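Local structure of putative retaining b-glycosidase (Saccharophagus degradans, 5A95) at residues A[256-261]-A[305-310]; A[211-216]-A[244-249]; A[125-130]-A[178-183]; A[189-194]-A[230-235]. The protein hydrolyses mixed-linkage beta-1,3-1,4-glucans, probably by the retaining mechanism of glycoside hydrolase family 5, with a specificity that depends on its quaternary structure. The protein carries 1 engineered substitution. All blocks are in the same frame, centred on the assembly; numbering follows the deposited sequence. Where two conformers were deposited one is given.

Overall arrangement
Interaction 3 comes first from the N terminus. It closes a loop from helix 116-133 to the start of strand 181-185. Interactions 4 and 2 follow and cross along the chain. Segment 189-194 opens interaction 4, 211-216 opens interaction 2, then 230-235 closes the former and 244-249 the latter. Interaction 4 joins the segments following strands 181-185 and 224-227. Interaction 2 ties helix 202-219 to the loop before strand 250-252. Interaction 1 comes last and joins the loops after strands 250-252 and 287-289. It touches interaction 4 through K259 and N231. Interactions 1 and 4 both hold residues of the glycan pocket.

Interaction 1: A[256-261]-A[305-310]; sequences YPQKAK and PVKDDG
Q258 joins the two loops by hydrogen bonds from both its backbone and its side chain. Q258 N gives its hydrogen to P305 O at 3.0 Å. The side chain then reaches along the other loop, and its OE1 accepts from K307 N, also at 3.0 Å. That donor stands above the amide plane, 59° out of it. The chain is extended past CG (chi2 172°), which carries OE1 as far as K307. With an alanine here, K307 N would probably be left without this acceptor, and a gap would open beside P305 and K307.

The apolar contacts lie around these bonds. In the Y256 conformer described here, V306 CG1 lies over one face of the Y256 ring, 3.7 Å from the ring centroid and 18° off its normal, a CH-pi contact. The P257 ring packs against the backbone of V306, and its CB meets D308 CB at 3.9 Å. K259 is bent at chi2 and chi3. This lays its CD beside P305 CG, 3.9 Å away, while its NZ goes on to N231.

In the same conformer Y256 OH bonds to Q291 NE2. Within the second loop, D308 OD2 accepts from G310 N at 2.8 Å, an Asx turn, and also from Y312 N.

The two loops follow parallel strands 250-252 and 287-289 of the (beta/alpha)8 barrel of family 5. Loops at the C-terminal ends of such strands form the substrate cleft. Here V306 belongs to the glycan pocket, its side chain about 3 Å from a bound glucose unit.

Interaction 2: A[211-216]-A[244-249]; sequences SLIDMI and IEREGI. With NA (sodium ion), chain L.
A side-on salt bridge between D214 and R246 fastens helix 202-219 of the (beta/alpha)8 barrel to the loop that leads into strand 250-252. R246 NE meets D214 OD1 at 2.7 Å, and R246 NH2 meets D214 OD2 at 2.9 Å. The second bond is nearly straight, at 173°. Both oxygens are used on their syn sides. The carboxylate and guanidinium planes lie only 13° apart. The arginine is bent at chi2 (-73°), and its remaining NH1 bonds to E245 O at 2.8 Å. Three bonds therefore fix the rotation of the guanidinium group. A leucine in place of R246 would probably leave the D214 carboxylate without its charged mate and E245 O without this donor.

Beside the salt bridge lies an apolar patch centred on I213. Its CD1 touches I244 CG2 at 3.7 Å. The same CD1 meets I249 CD1 tip to tip at 3.8 Å. I213 CG2 lies against the aliphatic CG of R246, 4.0 Å away.

Elsewhere on the helix, M215 O binds a sodium ion at 2.8 Å. The ion is also bound by T196 O of the second subunit, so it bridges two chains. D214 itself packs against E199 of that subunit. Within its own chain, the isoleucine cluster rests on P225 and V227 of strand 224-227. L212, M215 and I216 face helix 161-174 instead.

Interaction 3: A[125-130]-A[178-183]; sequences EAVRWA and VPTVAV. With MG (magnesium ion), chain G.
V127 of helix 116-133 packs on V178 and V181, a contact of the helix with the start of strand 181-185 and the loop before it in the (beta/alpha)8 barrel. Strand 181-185 runs parallel to strand 136-144, which follows that helix. All the residues that touch are buried, and no polar pair joins the two segments.

The tight part has two points. V127 CG2 meets V181 CG2 at 3.6 Å, the two side chains crossing at about a right angle. One turn on, A130 CB meets T180 CG2 at 3.7 Å. T180 CG2 also lies 3.7 Å from V127 O, so it fits against the helix backbone as well. With chi1 at -52°, T180 turns CG2 to the helix and OG1 to Q48. F40 and L137 also pack on V127.

The contact is looser toward V178, where V127 CG1 and V178 CG1 are 3.9 Å apart. The outer side of the helix takes no part. There W129 packs with W85 and F90.

The far side of 178-181 from the helix carries water and a metal. There a magnesium ion is held by three waters and by two backbone oxygens, V178 O and V181 O, each 2.3 Å from the metal.

Interaction 4: A[189-194]-A[230-235]; sequences EPTTMG and FNWAYD. With BGC (beta-D-glucopyranose), chain D.
W232 and E189 meet beside the glycan pocket of this family 5 (beta/alpha)8 barrel. E189 lies in an Asn-Glu-Pro sequence after strand 181-185, the usual place of the acid/base in this family, so it probably has that role. The segment 230-235 follows strand 224-227, and W232 N bonds to P190 O at 2.9 Å.

The W232 side chain can be followed outward. W232 CB lies 3.9 Å from E189 CD. CG stands anti to the carbonyl carbon (chi1 -68°), which swings the indole across T191. The indole edge at W232 CD1 meets E189 OE1 at 3.4 Å. NE1 bonds to Q153 and has T191 CG2 near it. That methyl sits over the five-membered ring in a CH-pi contact, 3.7 Å from its centroid and 18° off the normal. CD2 lies against T191 CB and OG1, CE2 against OG1 and CG2, and CE3 against OG1. Toward the tip, CZ3 and CH2 lie under T191 OG1, with OG1 to W232 CH2 at 3.4 Å. W232 CZ2 meets M193 CG at 4.0 Å.

T191 OG1 also accepts from M193 N at 3.0 Å, an ST turn that holds the hydroxyl over the ring. M193 packs against R169 of the third subunit. P190 CB lies at the edge of the F230 ring.

The E189 carboxylate is gripped at both oxygens. OE2 bonds to H254 ND1, and E189 OE1 accepts from O1 of the bound glucose unit at 2.6 Å.

Interaction 1: A[256-261]-A[305-310]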
# COMPACT_ATOMS: atom_id res chain seq x y z
N TYR A 256 11.46 19.27 -23.79
CA TYR A 256 12.82 19.76 -23.66
C TYR A 256 13.60 19.57 -24.97
O TYR A 256 13.24 18.72 -25.80
CB TYR A 256 13.46 19.07 -22.48
CG TYR A 256 13.05 19.61 -21.13
CD1 TYR A 256 13.27 20.93 -20.78
CD2 TYR A 256 12.51 18.77 -20.15
CE1 TYR A 256 12.96 21.41 -19.52
CE2 TYR A 256 12.22 19.24 -18.89
CZ TYR A 256 12.43 20.56 -18.58
OH TYR A 256 12.13 21.01 -17.30
N PRO A 257 14.69 20.35 -25.15
CA PRO A 257 15.32 20.40 -26.46
C PRO A 257 15.86 19.11 -27.04
O PRO A 257 15.86 18.92 -28.26
CB PRO A 257 16.47 21.42 -26.29
CG PRO A 257 16.66 21.57 -24.81
CD PRO A 257 15.27 21.36 -24.24
N GLN A 258 16.33 18.21 -26.16
CA GLN A 258 16.97 16.96 -26.60
C GLN A 258 16.01 15.77 -26.57
O GLN A 258 16.43 14.66 -26.87
CB GLN A 258 18.23 16.67 -25.81
CG GLN A 258 19.27 17.78 -25.93
CD GLN A 258 20.42 17.58 -25.00
OE1 GLN A 258 20.28 17.71 -23.78
NE2 GLN A 258 21.58 17.27 -25.56
N LYS A 259 14.72 15.99 -26.30
CA LYS A 259 13.77 14.90 -26.42
C LYS A 259 13.63 14.40 -27.86
O LYS A 259 13.68 13.20 -28.12
CB LYS A 259 12.40 15.28 -25.87
CG LYS A 259 12.39 15.58 -24.37
CD LYS A 259 12.90 14.45 -23.47
CE LYS A 259 12.00 13.24 -23.44
NZ LYS A 259 12.42 12.26 -22.40
N ALA A 260 13.44 15.33 -28.78
CA ALA A 260 13.48 15.00 -30.21
C ALA A 260 14.92 15.03 -30.67
O ALA A 260 15.66 15.94 -30.33
CB ALA A 260 12.65 16.00 -31.00
N LYS A 261 15.30 14.06 -31.50
CA LYS A 261 16.68 13.88 -31.92
C LYS A 261 16.76 13.76 -33.45
O LYS A 261 17.13 12.72 -33.99
CB LYS A 261 17.31 12.66 -31.22
CG LYS A 261 17.31 12.80 -29.71
CD LYS A 261 17.89 11.60 -28.99
CE LYS A 261 17.85 11.78 -27.48
NZ LYS A 261 16.46 11.87 -26.96
N PRO A 305 17.99 16.12 -20.71
CA PRO A 305 17.75 16.55 -22.08
C PRO A 305 17.58 18.06 -22.28
O PRO A 305 16.87 18.48 -23.20
CB PRO A 305 16.44 15.84 -22.40
CG PRO A 305 15.66 16.01 -21.14
CD PRO A 305 16.70 15.83 -20.04
N VAL A 306 18.21 18.89 -21.43
CA VAL A 306 17.97 20.32 -21.45
C VAL A 306 19.10 21.16 -22.07
O VAL A 306 19.02 22.39 -22.04
CB VAL A 306 17.64 20.88 -20.03
CG1 VAL A 306 16.46 20.11 -19.45
CG2 VAL A 306 18.83 20.83 -19.07
N LYS A 307 20.10 20.52 -22.66
CA LYS A 307 21.22 21.24 -23.24
C LYS A 307 20.89 21.72 -24.64
O LYS A 307 20.35 20.96 -25.43
CB LYS A 307 22.47 20.36 -23.31
CG LYS A 307 23.00 19.84 -21.98
CD LYS A 307 24.26 19.00 -22.23
CE LYS A 307 24.97 18.66 -20.95
NZ LYS A 307 26.21 17.91 -21.28
N ASP A 308 21.23 22.97 -24.94
CA ASP A 308 20.98 23.54 -26.26
C ASP A 308 21.80 24.80 -26.43
O ASP A 308 22.14 25.46 -25.45
CB ASP A 308 19.50 23.86 -26.46
CG ASP A 308 19.15 24.14 -27.91
OD1 ASP A 308 19.06 23.14 -28.67
OD2 ASP A 308 18.96 25.32 -28.27
N ASP A 309 22.08 25.15 -27.69
CA ASP A 309 22.79 26.39 -28.00
C ASP A 309 21.93 27.67 -27.99
O ASP A 309 22.46 28.78 -28.13
CB ASP A 309 23.58 26.28 -29.32
CG ASP A 309 22.72 26.09 -30.56
OD1 ASP A 309 21.50 26.34 -30.52
OD2 ASP A 309 23.30 25.75 -31.61
N GLY A 310 20.62 27.49 -27.82
CA GLY A 310 19.68 28.60 -27.81
C GLY A 310 18.74 28.63 -28.99
O GLY A 310 17.67 29.24 -28.90

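Interaction 2: A[211-216]-A[244-249]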
# COMPACT_ATOMS: atom_id res chain seq x y z
N SER A 211 -9.48 7.02 -12.98
CA SER A 211 -9.88 6.86 -11.59
C SER A 211 -9.66 8.12 -10.78
O SER A 211 -10.51 8.54 -10.00
CB SER A 211 -9.13 5.67 -10.98
OG SER A 211 -9.55 5.38 -9.66
N LEU A 212 -8.50 8.75 -10.96
CA LEU A 212 -8.23 10.02 -10.31
C LEU A 212 -9.24 11.10 -10.77
O LEU A 212 -9.75 11.87 -9.96
CB LEU A 212 -6.80 10.48 -10.57
CG LEU A 212 -5.69 9.61 -9.95
CD1 LEU A 212 -4.32 10.04 -10.42
CD2 LEU A 212 -5.75 9.64 -8.45
N ILE A 213 -9.48 11.18 -12.08
CA ILE A 213 -10.42 12.14 -12.64
C ILE A 213 -11.81 11.95 -12.03
O ILE A 213 -12.49 12.92 -11.70
CB ILE A 213 -10.45 12.06 -14.17
CG1 ILE A 213 -9.12 12.59 -14.74
CG2 ILE A 213 -11.61 12.87 -14.72
CD1 ILE A 213 -8.84 12.13 -16.14
N ASP A 214 -12.24 10.70 -11.89
CA ASP A 214 -13.58 10.47 -11.34
C ASP A 214 -13.70 10.99 -9.91
O ASP A 214 -14.72 11.57 -9.56
CB ASP A 214 -13.94 8.99 -11.42
CG ASP A 214 -14.24 8.53 -12.83
OD1 ASP A 214 -14.50 9.39 -13.70
OD2 ASP A 214 -14.22 7.31 -13.09
N MET A 215 -12.68 10.77 -9.08
CA MET A 215 -12.69 11.31 -7.72
C MET A 215 -12.75 12.82 -7.70
O MET A 215 -13.44 13.42 -6.90
CB MET A 215 -11.41 10.94 -6.94
CG MET A 215 -11.25 9.53 -6.49
SD MET A 215 -9.60 9.36 -5.75
CE MET A 215 -9.87 10.25 -4.20
N ILE A 216 -11.95 13.43 -8.58
CA ILE A 216 -11.88 14.88 -8.67
C ILE A 216 -13.23 15.46 -9.13
O ILE A 216 -13.79 16.37 -8.50
CB ILE A 216 -10.73 15.29 -9.59
CG1 ILE A 216 -9.39 14.97 -8.92
CG2 ILE A 216 -10.81 16.77 -9.95
CD1 ILE A 216 -8.20 15.03 -9.86
N ILE A 244 -8.17 9.40 -22.92
CA ILE A 244 -8.93 9.39 -21.68
C ILE A 244 -10.41 9.62 -22.00
O ILE A 244 -10.76 10.56 -22.73
CB ILE A 244 -8.45 10.54 -20.78
CG1 ILE A 244 -6.99 10.39 -20.40
CG2 ILE A 244 -9.35 10.73 -19.56
CD1 ILE A 244 -6.70 9.24 -19.49
N GLU A 245 -11.27 8.77 -21.46
CA GLU A 245 -12.69 8.78 -21.82
C GLU A 245 -13.50 9.68 -20.88
O GLU A 245 -14.47 9.23 -20.28
CB GLU A 245 -13.23 7.35 -21.85
CG GLU A 245 -12.61 6.53 -22.98
CD GLU A 245 -13.12 5.12 -22.99
OE1 GLU A 245 -14.24 4.94 -23.46
OE2 GLU A 245 -12.42 4.20 -22.55
N ARG A 246 -13.08 10.94 -20.77
CA ARG A 246 -13.76 11.92 -19.95
C ARG A 246 -13.69 13.25 -20.71
O ARG A 246 -12.78 13.47 -21.49
CB ARG A 246 -13.06 12.06 -18.58
CG ARG A 246 -12.89 10.75 -17.80
CD ARG A 246 -14.20 10.25 -17.23
NE ARG A 246 -14.07 9.08 -16.36
CZ ARG A 246 -14.03 7.81 -16.78
NH1 ARG A 246 -14.04 7.51 -18.07
NH2 ARG A 246 -14.00 6.83 -15.91
N GLU A 247 -14.68 14.10 -20.49
CA GLU A 247 -14.69 15.45 -21.03
C GLU A 247 -13.84 16.38 -20.17
O GLU A 247 -13.61 16.13 -18.98
CB GLU A 247 -16.12 16.00 -21.05
CG GLU A 247 -17.10 15.28 -21.95
CD GLU A 247 -16.94 15.63 -23.41
OE1 GLU A 247 -16.60 16.81 -23.71
OE2 GLU A 247 -17.14 14.73 -24.25
N GLY A 248 -13.41 17.47 -20.77
CA GLY A 248 -12.78 18.57 -20.07
C GLY A 248 -11.34 18.37 -19.65
O GLY A 248 -10.87 19.05 -18.76
N ILE A 249 -10.66 17.47 -20.37
CA ILE A 249 -9.28 17.03 -20.12
C ILE A 249 -8.33 17.80 -21.01
O ILE A 249 -8.62 18.01 -22.20
CB ILE A 249 -9.15 15.48 -20.47
CG1 ILE A 249 -10.21 14.69 -19.70
CG2 ILE A 249 -7.78 14.89 -20.23
CD1 ILE A 249 -10.20 14.98 -18.23
NA NA L . -12.40 13.72 -4.32
O HOH W 1 -12.63 15.91 -2.68

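Interaction 3: A[125-130]-A[178-183]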
# COMPACT_ATOMS: atom_id res chain seq x y z
N GLU A 125 -2.04 30.75 0.52
CA GLU A 125 -1.31 32.00 0.31
C GLU A 125 -1.13 32.27 -1.17
O GLU A 125 -1.37 33.38 -1.65
CB GLU A 125 0.04 31.98 1.02
CG GLU A 125 -0.06 31.90 2.53
CD GLU A 125 1.21 31.47 3.25
OE1 GLU A 125 2.11 30.84 2.65
OE2 GLU A 125 1.31 31.74 4.47
N ALA A 126 -0.68 31.24 -1.90
CA ALA A 126 -0.53 31.37 -3.34
C ALA A 126 -1.83 31.71 -4.06
O ALA A 126 -1.82 32.49 -5.02
CB ALA A 126 0.06 30.09 -3.92
N VAL A 127 -2.93 31.10 -3.63
CA VAL A 127 -4.23 31.39 -4.22
C VAL A 127 -4.55 32.87 -4.04
O VAL A 127 -4.96 33.55 -4.97
CB VAL A 127 -5.35 30.49 -3.61
CG1 VAL A 127 -6.72 30.94 -4.08
CG2 VAL A 127 -5.12 29.03 -4.00
N ARG A 128 -4.37 33.39 -2.82
CA ARG A 128 -4.66 34.78 -2.56
C ARG A 128 -3.75 35.70 -3.39
O ARG A 128 -4.22 36.67 -3.98
CB ARG A 128 -4.50 35.08 -1.08
CG ARG A 128 -5.63 34.50 -0.25
CD ARG A 128 -5.62 35.06 1.17
NE ARG A 128 -4.51 34.49 1.93
CZ ARG A 128 -4.55 33.32 2.58
NH1 ARG A 128 -5.66 32.60 2.62
NH2 ARG A 128 -3.47 32.88 3.23
N TRP A 129 -2.47 35.37 -3.42
CA TRP A 129 -1.52 36.19 -4.18
C TRP A 129 -1.87 36.20 -5.66
O TRP A 129 -1.90 37.25 -6.31
CB TRP A 129 -0.10 35.66 -4.01
CG TRP A 129 0.44 35.69 -2.63
CD1 TRP A 129 0.03 36.47 -1.59
CD2 TRP A 129 1.52 34.89 -2.14
NE1 TRP A 129 0.77 36.18 -0.48
CE2 TRP A 129 1.70 35.22 -0.79
CE3 TRP A 129 2.34 33.92 -2.71
CZ2 TRP A 129 2.67 34.62 -0.00
CZ3 TRP A 129 3.30 33.32 -1.94
CH2 TRP A 129 3.45 33.66 -0.60
N ALA A 130 -2.08 35.01 -6.22
CA ALA A 130 -2.39 34.89 -7.63
C ALA A 130 -3.70 35.63 -7.95
O ALA A 130 -3.79 36.35 -8.94
CB ALA A 130 -2.48 33.42 -8.03
N VAL A 178 -13.11 27.73 -6.91
CA VAL A 178 -12.05 28.74 -6.88
C VAL A 178 -11.49 28.90 -8.31
O VAL A 178 -10.77 28.02 -8.81
CB VAL A 178 -10.92 28.38 -5.90
CG1 VAL A 178 -9.78 29.38 -5.95
CG2 VAL A 178 -11.44 28.29 -4.46
N PRO A 179 -11.81 30.01 -8.98
CA PRO A 179 -11.36 30.16 -10.37
C PRO A 179 -9.84 30.23 -10.51
O PRO A 179 -9.29 29.81 -11.52
CB PRO A 179 -11.99 31.49 -10.81
CG PRO A 179 -12.30 32.19 -9.54
CD PRO A 179 -12.67 31.14 -8.56
N THR A 180 -9.17 30.78 -9.51
CA THR A 180 -7.73 31.00 -9.55
C THR A 180 -6.97 29.69 -9.78
O THR A 180 -5.95 29.69 -10.42
CB THR A 180 -7.28 31.61 -8.22
OG1 THR A 180 -8.10 32.75 -7.95
CG2 THR A 180 -5.84 32.00 -8.23
N VAL A 181 -7.49 28.61 -9.20
CA VAL A 181 -6.86 27.30 -9.28
C VAL A 181 -7.48 26.61 -10.51
O VAL A 181 -8.62 26.19 -10.46
CB VAL A 181 -7.06 26.50 -8.00
CG1 VAL A 181 -6.40 25.15 -8.13
CG2 VAL A 181 -6.49 27.23 -6.78
N ALA A 182 -6.74 26.57 -11.61
CA ALA A 182 -7.32 26.24 -12.89
C ALA A 182 -7.11 24.80 -13.31
O ALA A 182 -7.99 24.22 -13.94
CB ALA A 182 -6.81 27.17 -13.97
N VAL A 183 -5.93 24.24 -13.06
CA VAL A 183 -5.51 22.97 -13.64
C VAL A 183 -4.94 22.08 -12.55
O VAL A 183 -4.12 22.53 -11.71
CB VAL A 183 -4.44 23.21 -14.73
CG1 VAL A 183 -3.95 21.91 -15.32
CG2 VAL A 183 -4.94 24.13 -15.82
MG MG G . -10.74 25.92 -9.69
O HOH W 2 -13.04 25.35 -9.03
O HOH W 3 -11.74 25.44 -11.78
O HOH W 4 -10.08 24.69 -7.88

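Interaction 4: A[189-194]-A[230-235]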
# COMPACT_ATOMS: atom_id res chain seq x y z
N GLU A 189 5.51 13.47 -14.33
CA GLU A 189 6.30 12.79 -15.37
C GLU A 189 6.23 11.28 -15.26
O GLU A 189 7.09 10.65 -14.58
CB GLU A 189 7.75 13.28 -15.40
CG GLU A 189 7.86 14.61 -16.13
CD GLU A 189 9.26 15.16 -16.24
OE1 GLU A 189 10.11 14.76 -15.44
OE2 GLU A 189 9.47 16.04 -17.10
N PRO A 190 5.27 10.67 -15.97
CA PRO A 190 5.26 9.23 -16.08
C PRO A 190 6.51 8.73 -16.81
O PRO A 190 6.84 9.22 -17.89
CB PRO A 190 4.00 8.95 -16.89
CG PRO A 190 3.14 10.16 -16.64
CD PRO A 190 4.13 11.28 -16.67
N THR A 191 7.16 7.72 -16.21
CA THR A 191 8.29 7.05 -16.82
C THR A 191 8.54 5.73 -16.12
O THR A 191 8.34 5.63 -14.90
CB THR A 191 9.59 7.89 -16.83
OG1 THR A 191 10.62 7.09 -17.43
CG2 THR A 191 10.02 8.30 -15.42
N THR A 192 8.98 4.73 -16.87
CA THR A 192 9.46 3.51 -16.25
C THR A 192 10.97 3.36 -16.31
O THR A 192 11.50 2.33 -15.92
CB THR A 192 8.84 2.27 -16.88
OG1 THR A 192 9.25 2.22 -18.25
CG2 THR A 192 7.34 2.27 -16.70
N MET A 193 11.68 4.38 -16.77
CA MET A 193 13.14 4.36 -16.84
C MET A 193 13.60 3.10 -17.57
O MET A 193 14.39 2.29 -17.04
CB MET A 193 13.77 4.48 -15.46
CG MET A 193 13.48 5.80 -14.79
SD MET A 193 14.36 6.02 -13.23
CE MET A 193 15.97 6.52 -13.86
N GLY A 194 13.16 2.91 -18.79
CA GLY A 194 13.54 1.76 -19.57
C GLY A 194 12.95 0.47 -19.04
O GLY A 194 13.55 -0.61 -19.14
N PHE A 230 3.95 8.78 -21.40
CA PHE A 230 5.24 8.18 -21.02
C PHE A 230 6.42 8.96 -21.58
O PHE A 230 6.29 10.04 -22.19
CB PHE A 230 5.28 6.70 -21.44
CG PHE A 230 4.15 5.85 -20.88
CD1 PHE A 230 3.68 6.04 -19.61
CD2 PHE A 230 3.61 4.83 -21.64
CE1 PHE A 230 2.67 5.23 -19.08
CE2 PHE A 230 2.62 4.03 -21.12
CZ PHE A 230 2.15 4.24 -19.87
N ASN A 231 7.62 8.43 -21.30
CA ASN A 231 8.87 9.09 -21.64
C ASN A 231 8.95 10.48 -21.02
O ASN A 231 9.35 11.45 -21.65
CB ASN A 231 9.06 9.16 -23.17
CG ASN A 231 10.47 9.56 -23.58
OD1 ASN A 231 11.41 9.54 -22.78
ND2 ASN A 231 10.62 10.02 -24.81
N TRP A 232 8.65 10.54 -19.73
CA TRP A 232 8.68 11.77 -18.95
C TRP A 232 7.72 12.83 -19.54
O TRP A 232 8.11 13.96 -19.84
CB TRP A 232 10.09 12.34 -18.82
CG TRP A 232 11.06 11.54 -17.98
CD1 TRP A 232 11.40 11.82 -16.69
CD2 TRP A 232 11.83 10.41 -18.37
NE1 TRP A 232 12.35 10.94 -16.24
CE2 TRP A 232 12.65 10.07 -17.25
CE3 TRP A 232 11.97 9.69 -19.54
CZ2 TRP A 232 13.53 8.99 -17.27
CZ3 TRP A 232 12.84 8.61 -19.55
CH2 TRP A 232 13.61 8.27 -18.43
N ALA A 233 6.45 12.44 -19.69
CA ALA A 233 5.41 13.33 -20.19
C ALA A 233 5.77 13.87 -21.56
O ALA A 233 5.56 15.03 -21.86
CB ALA A 233 5.14 14.49 -19.20
N TYR A 234 6.23 13.01 -22.44
CA TYR A 234 6.59 13.40 -23.78
C TYR A 234 5.74 12.77 -24.87
O TYR A 234 5.43 13.41 -25.87
CB TYR A 234 8.10 13.19 -24.04
CG TYR A 234 8.53 13.80 -25.33
CD1 TYR A 234 8.63 15.18 -25.48
CD2 TYR A 234 8.81 13.01 -26.43
CE1 TYR A 234 8.95 15.74 -26.69
CE2 TYR A 234 9.17 13.57 -27.65
CZ TYR A 234 9.23 14.96 -27.77
OH TYR A 234 9.54 15.56 -28.98
N ASP A 235 5.31 11.53 -24.69
CA ASP A 235 4.61 10.80 -25.75
C ASP A 235 3.10 10.75 -25.51
O ASP A 235 2.62 9.97 -24.68
CB ASP A 235 5.18 9.37 -25.89
CG ASP A 235 4.57 8.60 -27.06
OD1 ASP A 235 3.86 9.21 -27.88
OD2 ASP A 235 4.83 7.38 -27.15
C2 BGC D . 11.94 17.18 -13.72
C3 BGC D . 12.41 18.38 -12.91
C4 BGC D . 13.91 18.61 -13.15
C5 BGC D . 14.18 18.73 -14.64
C6 BGC D . 15.64 18.97 -14.95
C1 BGC D . 12.47 17.14 -15.15
O1 BGC D . 12.45 15.85 -15.71
O2 BGC D . 10.47 17.10 -13.68
O3 BGC D . 12.05 18.15 -11.51
O4 BGC D . 14.49 19.74 -12.49
O5 BGC D . 13.83 17.47 -15.21
O6 BGC D . 15.74 18.86 -16.37